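Local coordinates for protein delta-1-pyrroline-5-carboxylate dehydrogenase, mitochondrial (Mus musculus, PDB 4E3X) that catalyses the NAD-dependent oxidation of L-glutamate gamma-semialdehyde to glutamate, the second step of mitochondrial proline breakdown, and works as a homodimer, at residues R171-F176 with H536-W541; K175-L180 with A224-V229; R353-K358 with P442-E447. All blocks are in the same frame, centred on the assembly; numbering follows the deposited sequence.

Interaction 1: R171-F176 with H536-W541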
loop_
_atom_site.group_PDB
_atom_site.type_symbol
_atom_site.label_atom_id
_atom_site.label_comp_id
_atom_site.label_asym_id
_atom_site.label_seq_id
_atom_site.Cartn_x
_atom_site.Cartn_y
_atom_site.Cartn_z
ATOM N N ARG B 171 -4.280 7.269 -20.323
ATOM C CA ARG B 171 -5.449 6.500 -20.771
ATOM C C ARG B 171 -5.728 5.277 -19.899
ATOM O O ARG B 171 -6.869 5.047 -19.490
ATOM C CB ARG B 171 -5.343 6.082 -22.238
ATOM C CG ARG B 171 -5.304 7.232 -23.216
ATOM C CD ARG B 171 -5.896 6.811 -24.557
ATOM N NE ARG B 171 -5.693 7.810 -25.610
ATOM C CZ ARG B 171 -4.791 7.697 -26.587
ATOM N NH1 ARG B 171 -3.993 6.633 -26.647
ATOM N NH2 ARG B 171 -4.672 8.658 -27.493
ATOM N N PHE B 172 -4.696 4.486 -19.624
ATOM C CA PHE B 172 -4.877 3.283 -18.819
ATOM C C PHE B 172 -5.242 3.595 -17.370
ATOM O O PHE B 172 -6.118 2.940 -16.805
ATOM C CB PHE B 172 -3.655 2.373 -18.897
ATOM C CG PHE B 172 -3.613 1.535 -20.144
ATOM C CD1 PHE B 172 -4.141 0.247 -20.158
ATOM C CD2 PHE B 172 -3.069 2.040 -21.314
ATOM C CE1 PHE B 172 -4.113 -0.525 -21.320
ATOM C CE2 PHE B 172 -3.043 1.273 -22.474
ATOM C CZ PHE B 172 -3.555 -0.011 -22.471
ATOM N N ASN B 173 -4.598 4.583 -16.755
ATOM C CA ASN B 173 -4.991 4.945 -15.393
ATOM C C ASN B 173 -6.433 5.460 -15.348
ATOM O O ASN B 173 -7.168 5.167 -14.411
ATOM C CB ASN B 173 -4.033 5.947 -14.759
ATOM C CG ASN B 173 -2.768 5.294 -14.259
ATOM O OD1 ASN B 173 -2.795 4.157 -13.778
ATOM N ND2 ASN B 173 -1.650 6.010 -14.359
ATOM N N ALA B 174 -6.854 6.209 -16.370
ATOM C CA ALA B 174 -8.256 6.620 -16.453
ATOM C C ALA B 174 -9.182 5.403 -16.497
ATOM O O ALA B 174 -10.186 5.354 -15.786
ATOM C CB ALA B 174 -8.487 7.508 -17.658
ATOM N N LYS B 175 -8.850 4.417 -17.331
ATOM C CA LYS B 175 -9.633 3.185 -17.371
ATOM C C LYS B 175 -9.659 2.493 -16.013
ATOM O O LYS B 175 -10.728 2.135 -15.518
ATOM C CB LYS B 175 -9.087 2.223 -18.432
ATOM C CG LYS B 175 -9.753 0.849 -18.426
ATOM C CD LYS B 175 -9.009 -0.143 -19.310
ATOM C CE LYS B 175 -9.668 -1.519 -19.281
ATOM N NZ LYS B 175 -11.027 -1.491 -19.897
ATOM N N PHE B 176 -8.487 2.320 -15.404
ATOM C CA PHE B 176 -8.401 1.625 -14.126
ATOM C C PHE B 176 -9.236 2.340 -13.062
ATOM O O PHE B 176 -9.929 1.703 -12.268
ATOM C CB PHE B 176 -6.944 1.521 -13.663
ATOM C CG PHE B 176 -6.054 0.713 -14.579
ATOM C CD1 PHE B 176 -6.545 -0.376 -15.281
ATOM C CD2 PHE B 176 -4.715 1.051 -14.730
ATOM C CE1 PHE B 176 -5.708 -1.116 -16.115
ATOM C CE2 PHE B 176 -3.877 0.322 -15.551
ATOM C CZ PHE B 176 -4.377 -0.753 -16.256
ATOM N N HIS B 536 -3.285 -1.754 -10.243
ATOM C CA HIS B 536 -3.341 -1.597 -8.792
ATOM C C HIS B 536 -2.652 -0.343 -8.270
ATOM O O HIS B 536 -2.850 0.049 -7.119
ATOM C CB HIS B 536 -2.742 -2.830 -8.117
ATOM C CG HIS B 536 -3.399 -4.106 -8.525
ATOM N ND1 HIS B 536 -2.702 -5.151 -9.090
ATOM C CD2 HIS B 536 -4.691 -4.502 -8.460
ATOM C CE1 HIS B 536 -3.538 -6.137 -9.358
ATOM N NE2 HIS B 536 -4.752 -5.770 -8.986
ATOM N N TYR B 537 -1.827 0.275 -9.108
ATOM C CA TYR B 537 -1.069 1.460 -8.708
ATOM C C TYR B 537 -1.951 2.553 -8.107
ATOM O O TYR B 537 -1.592 3.149 -7.087
ATOM C CB TYR B 537 -0.336 1.996 -9.925
ATOM C CG TYR B 537 0.534 3.209 -9.696
ATOM C CD1 TYR B 537 1.677 3.128 -8.909
ATOM C CD2 TYR B 537 0.242 4.420 -10.311
ATOM C CE1 TYR B 537 2.499 4.225 -8.728
ATOM C CE2 TYR B 537 1.055 5.528 -10.136
ATOM C CZ TYR B 537 2.188 5.422 -9.349
ATOM O OH TYR B 537 3.009 6.518 -9.185
ATOM N N ILE B 538 -3.101 2.807 -8.725
ATOM C CA ILE B 538 -3.978 3.884 -8.273
ATOM C C ILE B 538 -4.502 3.657 -6.856
ATOM O O ILE B 538 -4.882 4.612 -6.177
ATOM C CB ILE B 538 -5.171 4.130 -9.224
ATOM C CG1 ILE B 538 -5.910 2.819 -9.505
ATOM C CG2 ILE B 538 -4.709 4.818 -10.507
ATOM C CD1 ILE B 538 -7.233 3.016 -10.203
ATOM N N LEU B 539 -4.487 2.407 -6.398
ATOM C CA LEU B 539 -4.971 2.090 -5.054
ATOM C C LEU B 539 -4.123 2.724 -3.953
ATOM O O LEU B 539 -4.600 2.914 -2.832
ATOM C CB LEU B 539 -5.081 0.580 -4.843
ATOM C CG LEU B 539 -6.189 -0.067 -5.669
ATOM C CD1 LEU B 539 -6.034 -1.573 -5.694
ATOM C CD2 LEU B 539 -7.543 0.332 -5.104
ATOM N N ARG B 540 -2.864 3.037 -4.251
ATOM C CA ARG B 540 -2.053 3.728 -3.251
ATOM C C ARG B 540 -2.550 5.152 -2.994
ATOM O O ARG B 540 -2.229 5.748 -1.961
ATOM C CB ARG B 540 -0.582 3.777 -3.665
ATOM C CG ARG B 540 0.129 2.416 -3.706
ATOM C CD ARG B 540 0.048 1.628 -2.372
ATOM N NE ARG B 540 0.856 2.207 -1.289
ATOM C CZ ARG B 540 0.453 2.341 -0.021
ATOM N NH1 ARG B 540 -0.770 1.976 0.340
ATOM N NH2 ARG B 540 1.272 2.861 0.888
ATOM N N TRP B 541 -3.337 5.703 -3.923
ATOM C CA TRP B 541 -3.724 7.117 -3.854
ATOM C C TRP B 541 -5.192 7.325 -3.493
ATOM O O TRP B 541 -5.711 8.431 -3.605
ATOM C CB TRP B 541 -3.326 7.860 -5.146
ATOM C CG TRP B 541 -1.916 7.531 -5.497
ATOM C CD1 TRP B 541 -1.484 6.807 -6.569
ATOM C CD2 TRP B 541 -0.751 7.831 -4.719
ATOM N NE1 TRP B 541 -0.118 6.647 -6.517
ATOM C CE2 TRP B 541 0.356 7.272 -5.393
ATOM C CE3 TRP B 541 -0.533 8.524 -3.520
ATOM C CZ2 TRP B 541 1.656 7.375 -4.905
ATOM C CZ3 TRP B 541 0.757 8.634 -3.044
ATOM C CH2 TRP B 541 1.840 8.070 -3.741
HETATM O O HOH W 1 -3.382 1.957 -11.664
#
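Ile538, in a short 3-10 turn near the C-terminus of this aldehyde dehydrogenase fold, packs against Asn173 and Phe176 on helix 155-180. The turn is defined by i to i+3 backbone bonds, Leu539 N to His536 O, Arg540 N to Tyr537 O and Trp541 N to Ile538 O. It leads directly into strand 542-550, and the CA atoms of Asn173 and Ile538 mark the closest backbone approach at 7.3 Å.

The apolar part rests on the CD1 methyl of Ile538. With CG1 set between its backbone N and carbonyl carbon (chi1 52°), CD1 reaches the helix backbone, 3.6 Å from Phe176 C, and also lies 3.8 Å from Phe176 CB. The phenylalanine ring itself leads away from the turn, so its stem rather than its aromatic face receives the methyl. Ala177 and Leu180 of the same helix, together with Met226, extend the apolar surroundings of Ile538. The turn also reaches the dimer interface, where Leu539 packs on Leu539 of the second subunit.

The other branch of the isoleucine meets a polar group: Ile538 CG2 lies 3.8 Å from Asn173 OD1, and the two side chains point opposite ways as they pass.

The polar part has no direct hydrogen bond between the segments; a water joins them instead. Asn173 OD1 also lies in the plane of the Phe176 ring, at its edge. The bridging water lies 3.1 Å from Asn173 OD1, to which it probably donates, and accepts from Ile538 N, also at 3.1 Å.

Interaction 2: K175-L180 with A224-V229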
loop_
_atom_site.group_PDB
_atom_site.type_symbol
_atom_site.label_atom_id
_atom_site.label_comp_id
_atom_site.label_asym_id
_atom_site.label_seq_id
_atom_site.Cartn_x
_atom_site.Cartn_y
_atom_site.Cartn_z
ATOM N N LYS B 175 -8.850 4.417 -17.331
ATOM C CA LYS B 175 -9.633 3.185 -17.371
ATOM C C LYS B 175 -9.659 2.493 -16.013
ATOM O O LYS B 175 -10.728 2.135 -15.518
ATOM C CB LYS B 175 -9.087 2.223 -18.432
ATOM C CG LYS B 175 -9.753 0.849 -18.426
ATOM C CD LYS B 175 -9.009 -0.143 -19.310
ATOM C CE LYS B 175 -9.668 -1.519 -19.281
ATOM N NZ LYS B 175 -11.027 -1.491 -19.897
ATOM N N PHE B 176 -8.487 2.320 -15.404
ATOM C CA PHE B 176 -8.401 1.625 -14.126
ATOM C C PHE B 176 -9.236 2.340 -13.062
ATOM O O PHE B 176 -9.929 1.703 -12.268
ATOM C CB PHE B 176 -6.944 1.521 -13.663
ATOM C CG PHE B 176 -6.054 0.713 -14.579
ATOM C CD1 PHE B 176 -6.545 -0.376 -15.281
ATOM C CD2 PHE B 176 -4.715 1.051 -14.730
ATOM C CE1 PHE B 176 -5.708 -1.116 -16.115
ATOM C CE2 PHE B 176 -3.877 0.322 -15.551
ATOM C CZ PHE B 176 -4.377 -0.753 -16.256
ATOM N N ALA B 177 -9.184 3.667 -13.064
ATOM C CA ALA B 177 -9.907 4.462 -12.067
ATOM C C ALA B 177 -11.425 4.446 -12.265
ATOM O O ALA B 177 -12.182 4.280 -11.304
ATOM C CB ALA B 177 -9.391 5.881 -12.048
ATOM N N VAL B 178 -11.873 4.620 -13.504
ATOM C CA VAL B 178 -13.301 4.581 -13.781
ATOM C C VAL B 178 -13.873 3.207 -13.424
ATOM O O VAL B 178 -14.949 3.098 -12.820
ATOM C CB VAL B 178 -13.589 4.945 -15.257
ATOM C CG1 VAL B 178 -14.991 4.507 -15.676
ATOM C CG2 VAL B 178 -13.379 6.443 -15.482
ATOM N N GLU B 179 -13.130 2.154 -13.751
ATOM C CA GLU B 179 -13.620 0.804 -13.525
ATOM C C GLU B 179 -13.497 0.382 -12.061
ATOM O O GLU B 179 -14.272 -0.451 -11.605
ATOM C CB GLU B 179 -12.958 -0.175 -14.502
ATOM C CG GLU B 179 -13.349 0.161 -15.947
ATOM C CD GLU B 179 -12.771 -0.764 -17.003
ATOM O OE1 GLU B 179 -12.014 -1.697 -16.665
ATOM O OE2 GLU B 179 -13.077 -0.538 -18.193
ATOM N N LEU B 180 -12.571 0.991 -11.316
ATOM C CA LEU B 180 -12.425 0.695 -9.888
ATOM C C LEU B 180 -13.714 0.988 -9.128
ATOM O O LEU B 180 -14.046 0.308 -8.160
ATOM C CB LEU B 180 -11.273 1.504 -9.279
ATOM C CG LEU B 180 -11.072 1.407 -7.760
ATOM C CD1 LEU B 180 -10.745 -0.026 -7.325
ATOM C CD2 LEU B 180 -9.990 2.383 -7.293
ATOM N N ALA B 224 -3.554 12.908 -8.740
ATOM C CA ALA B 224 -4.588 13.887 -9.054
ATOM C C ALA B 224 -5.852 13.213 -9.601
ATOM O O ALA B 224 -6.975 13.589 -9.246
ATOM C CB ALA B 224 -4.062 14.930 -10.026
ATOM N N LEU B 225 -5.674 12.225 -10.469
ATOM C CA LEU B 225 -6.796 11.457 -11.002
ATOM C C LEU B 225 -7.678 10.889 -9.894
ATOM O O LEU B 225 -8.907 10.858 -10.017
ATOM C CB LEU B 225 -6.277 10.318 -11.877
ATOM C CG LEU B 225 -7.281 9.270 -12.351
ATOM C CD1 LEU B 225 -8.263 9.857 -13.366
ATOM C CD2 LEU B 225 -6.506 8.086 -12.931
ATOM N N MET B 226 -7.047 10.470 -8.798
ATOM C CA MET B 226 -7.752 9.836 -7.693
ATOM C C MET B 226 -8.290 10.830 -6.665
ATOM O O MET B 226 -8.697 10.442 -5.578
ATOM C CB MET B 226 -6.844 8.800 -7.026
ATOM C CG MET B 226 -6.344 7.734 -7.992
ATOM S SD MET B 226 -7.639 6.886 -8.911
ATOM C CE MET B 226 -8.389 5.904 -7.620
ATOM N N GLY B 227 -8.332 12.105 -7.028
ATOM C CA GLY B 227 -8.949 13.098 -6.161
ATOM C C GLY B 227 -8.007 13.791 -5.205
ATOM O O GLY B 227 -8.443 14.480 -4.288
ATOM N N ASN B 228 -6.710 13.593 -5.410
ATOM C CA ASN B 228 -5.714 14.288 -4.609
ATOM C C ASN B 228 -5.300 15.624 -5.195
ATOM O O ASN B 228 -5.511 15.896 -6.379
ATOM C CB ASN B 228 -4.479 13.414 -4.445
ATOM C CG ASN B 228 -4.802 12.133 -3.741
ATOM O OD1 ASN B 228 -5.027 12.142 -2.536
ATOM N ND2 ASN B 228 -4.876 11.027 -4.489
ATOM N N VAL B 229 -4.700 16.446 -4.344
ATOM C CA VAL B 229 -4.016 17.646 -4.785
ATOM C C VAL B 229 -2.519 17.446 -4.560
ATOM O O VAL B 229 -2.106 16.725 -3.654
ATOM C CB VAL B 229 -4.544 18.918 -4.089
ATOM C CG1 VAL B 229 -6.003 19.142 -4.458
ATOM C CG2 VAL B 229 -4.369 18.839 -2.578
#
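Ala177 CB points from helix 155-180 into the angle between Leu225 and Met226, its one methyl touching both Leu225 CD2 and Met226 SD at 3.7 Å. The CA atoms of Ala177 and Met226 are 7.3 Å apart, a close backbone approach consistent with the small side chain at this position. Leu225 meets the methyl with its CD2 end, whereas Met226 leaves its backbone to one side, and its bent chain brings SD and CE to the helix. Bends at chi2 (-54°) and chi3 (-71°) fold the thioether round, laying the sulfur against the alanine methyl and sending CE on toward Leu180, one turn further along. There Met226 CE meets Leu180 CD2 at 3.9 Å, the two chains crossing at about a right angle, so they touch through their methyl ends and do not run alongside each other.

No hydrogen bond links the segments. Polar groups lie off this face: Lys175 NZ forms a 2.8 Å salt bridge with Glu179 OE2, one turn along the helix. Met121 of helix 121-136 touches both Ala177 and Met226, and Leu180 also packs on His536 of the second subunit.

The other helix, 213-225, stops at this contact in a Schellman motif. Gly227 N bonds to Ala224 O at 3.0 Å and Asn228 N to Pro223 O, with Gly227 at positive phi (92°) as the C-prime residue, a typical helix C-terminus leading here into strand 230-233 of the five-stranded parallel sheet.

Interaction 3: R353-K358 with P442-E447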
loop_
_atom_site.group_PDB
_atom_site.type_symbol
_atom_site.label_atom_id
_atom_site.label_comp_id
_atom_site.label_asym_id
_atom_site.label_seq_id
_atom_site.Cartn_x
_atom_site.Cartn_y
_atom_site.Cartn_z
ATOM N N ARG B 353 24.992 -5.443 -16.367
ATOM C CA ARG B 353 25.795 -6.648 -16.181
ATOM C C ARG B 353 25.314 -7.769 -17.099
ATOM O O ARG B 353 24.131 -8.116 -17.114
ATOM C CB ARG B 353 25.849 -7.078 -14.712
ATOM C CG ARG B 353 24.541 -7.097 -14.004
ATOM C CD ARG B 353 24.695 -7.382 -12.511
ATOM N NE ARG B 353 23.369 -7.328 -11.930
ATOM C CZ ARG B 353 22.816 -8.262 -11.165
ATOM N NH1 ARG B 353 21.578 -8.073 -10.730
ATOM N NH2 ARG B 353 23.481 -9.360 -10.830
ATOM N N LEU B 354 26.251 -8.302 -17.883
ATOM C CA LEU B 354 25.976 -9.365 -18.839
ATOM C C LEU B 354 26.755 -10.604 -18.415
ATOM O O LEU B 354 27.964 -10.534 -18.215
ATOM C CB LEU B 354 26.423 -8.936 -20.237
ATOM C CG LEU B 354 26.291 -9.985 -21.351
ATOM C CD1 LEU B 354 24.843 -10.309 -21.629
ATOM C CD2 LEU B 354 26.986 -9.534 -22.626
ATOM N N TYR B 355 26.060 -11.728 -18.278
ATOM C CA TYR B 355 26.679 -12.990 -17.886
ATOM C C TYR B 355 26.650 -13.922 -19.090
ATOM O O TYR B 355 25.577 -14.239 -19.593
ATOM C CB TYR B 355 25.901 -13.620 -16.724
ATOM C CG TYR B 355 25.914 -12.812 -15.440
ATOM C CD1 TYR B 355 26.789 -13.133 -14.408
ATOM C CD2 TYR B 355 25.036 -11.747 -15.251
ATOM C CE1 TYR B 355 26.805 -12.408 -13.219
ATOM C CE2 TYR B 355 25.054 -11.009 -14.069
ATOM C CZ TYR B 355 25.933 -11.347 -13.057
ATOM O OH TYR B 355 25.942 -10.619 -11.880
ATOM N N VAL B 356 27.826 -14.348 -19.551
ATOM C CA VAL B 356 27.942 -15.130 -20.790
ATOM C C VAL B 356 28.670 -16.449 -20.531
ATOM O O VAL B 356 29.701 -16.447 -19.866
ATOM C CB VAL B 356 28.726 -14.333 -21.878
ATOM C CG1 VAL B 356 28.854 -15.134 -23.170
ATOM C CG2 VAL B 356 28.060 -13.004 -22.153
ATOM N N PRO B 357 28.146 -17.574 -21.063
ATOM C CA PRO B 357 28.852 -18.848 -20.876
ATOM C C PRO B 357 30.079 -18.916 -21.775
ATOM O O PRO B 357 30.070 -18.398 -22.894
ATOM C CB PRO B 357 27.815 -19.893 -21.297
ATOM C CG PRO B 357 26.971 -19.179 -22.316
ATOM C CD PRO B 357 26.920 -17.729 -21.869
ATOM N N LYS B 358 31.131 -19.550 -21.276
ATOM C CA LYS B 358 32.385 -19.667 -22.009
ATOM C C LYS B 358 32.195 -20.165 -23.442
ATOM O O LYS B 358 32.815 -19.638 -24.369
ATOM C CB LYS B 358 33.347 -20.572 -21.238
ATOM N N PRO B 442 33.099 -4.078 -7.566
ATOM C CA PRO B 442 32.183 -2.952 -7.341
ATOM C C PRO B 442 31.415 -2.491 -8.587
ATOM O O PRO B 442 30.259 -2.090 -8.462
ATOM C CB PRO B 442 33.113 -1.845 -6.844
ATOM C CG PRO B 442 34.185 -2.587 -6.120
ATOM C CD PRO B 442 34.388 -3.879 -6.876
ATOM N N ILE B 443 32.025 -2.569 -9.765
ATOM C CA ILE B 443 31.338 -2.135 -10.978
ATOM C C ILE B 443 30.164 -3.057 -11.341
ATOM O O ILE B 443 29.284 -2.677 -12.120
ATOM C CB ILE B 443 32.314 -1.983 -12.177
ATOM C CG1 ILE B 443 31.739 -1.016 -13.217
ATOM C CG2 ILE B 443 32.641 -3.346 -12.792
ATOM C CD1 ILE B 443 32.703 -0.702 -14.340
ATOM N N MET B 444 30.147 -4.254 -10.759
ATOM C CA MET B 444 29.035 -5.186 -10.941
ATOM C C MET B 444 27.884 -4.898 -9.976
ATOM O O MET B 444 26.811 -5.496 -10.091
ATOM C CB MET B 444 29.511 -6.634 -10.751
ATOM C CG MET B 444 30.499 -7.132 -11.804
ATOM S SD MET B 444 29.729 -7.544 -13.383
ATOM C CE MET B 444 28.768 -8.995 -12.948
ATOM N N LYS B 445 28.111 -3.988 -9.029
ATOM C CA LYS B 445 27.160 -3.748 -7.939
ATOM C C LYS B 445 26.509 -2.368 -7.974
ATOM O O LYS B 445 25.344 -2.218 -7.617
ATOM C CB LYS B 445 27.855 -3.919 -6.587
ATOM C CG LYS B 445 28.275 -5.341 -6.248
ATOM C CD LYS B 445 29.104 -5.360 -4.969
ATOM C CE LYS B 445 29.510 -6.768 -4.569
ATOM N NZ LYS B 445 28.390 -7.502 -3.919
ATOM N N GLU B 446 27.263 -1.357 -8.387
ATOM C CA GLU B 446 26.808 0.023 -8.251
ATOM C C GLU B 446 26.190 0.581 -9.530
ATOM O O GLU B 446 26.722 0.393 -10.627
ATOM C CB GLU B 446 27.952 0.912 -7.754
ATOM C CG GLU B 446 28.549 0.415 -6.445
ATOM C CD GLU B 446 29.683 1.281 -5.944
ATOM O OE1 GLU B 446 29.541 2.523 -5.968
ATOM O OE2 GLU B 446 30.715 0.716 -5.525
ATOM N N GLU B 447 25.063 1.272 -9.378
ATOM C CA GLU B 447 24.348 1.836 -10.518
ATOM C C GLU B 447 25.078 3.061 -11.068
ATOM O O GLU B 447 25.239 4.067 -10.378
ATOM C CB GLU B 447 22.904 2.188 -10.140
ATOM C CG GLU B 447 22.052 2.633 -11.329
ATOM C CD GLU B 447 20.624 2.999 -10.945
ATOM O OE1 GLU B 447 20.445 3.712 -9.935
ATOM O OE2 GLU B 447 19.687 2.560 -11.656
#
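Arg353 to Pro357 run as an extended strand, whereas residues 442-444 curl through helix-like phi and psi values but lack the repeating bonds of a helix; Lys445 N and Glu446 N both bond to Pro442 O. The segments come nearest at Arg353 and Met444, with CA atoms 6.3 Å apart, and no hydrogen bond crosses between them.

Met444 provides the contact from the loop side. Its thioether chain bends at chi2 (-76°) and chi3 (-68°), bringing the CE methyl to Tyr355 OH at 3.4 Å and to the ring carbon Tyr355 CZ at 3.7 Å. The methyl meets the ring obliquely, the methionine and tyrosine side chains reaching toward each other from their own segments. The same Met444 CE lies 3.9 Å from Arg353 CB. Beyond CG the arginine chain is extended, and Arg353 CD passes 3.7 Å from Met444 O, a buried carbonyl with no hydrogen-bond partner in the model.

Arg353 NH2 donates to Tyr355 OH at 3.0 Å with an N-H...O angle of 153°, the hydroxyl lying at the edge of the guanidinium, in its plane. Further bonds to Lys318 O from NE and to Val470 O from NH2 fix the rotation of this group. A phenylalanine at Tyr355 would probably leave the Met444 methyl less closely packed and deprive the buried guanidinium of one acceptor.

Strand 351-357 lies between strands 319-323 and 452-458, all parallel, in the sheet of the aldehyde dehydrogenase catalytic domain; the contact seats against it the loop that carries Glu447, an NAD-binding residue that does not itself touch the 353-358 segment.

Interactions 1 and 2 form one continuous patch, with centres 6 Å apart. They share Lys175 and Phe176 on helix 155-180, and Ile538 CD1 of the first lies 3.5 Å from Ala177 N of the second. A probable hydrogen bond of 2.9 Å from Asn228 ND2 to Trp541 O ties their other two segments together. Interaction 3 lies across the chain's centre, its centre 35 Å from that of interaction 1 and 40 Å from that of interaction 2; the nearest atoms are about 17 and 24 Å away. Its segment 442-447 contains the NAD-binding residue Glu447, which does not itself touch segment 353-358, whereas the Asn173 side chain in interaction 1 is about 12 Å from a bound proline.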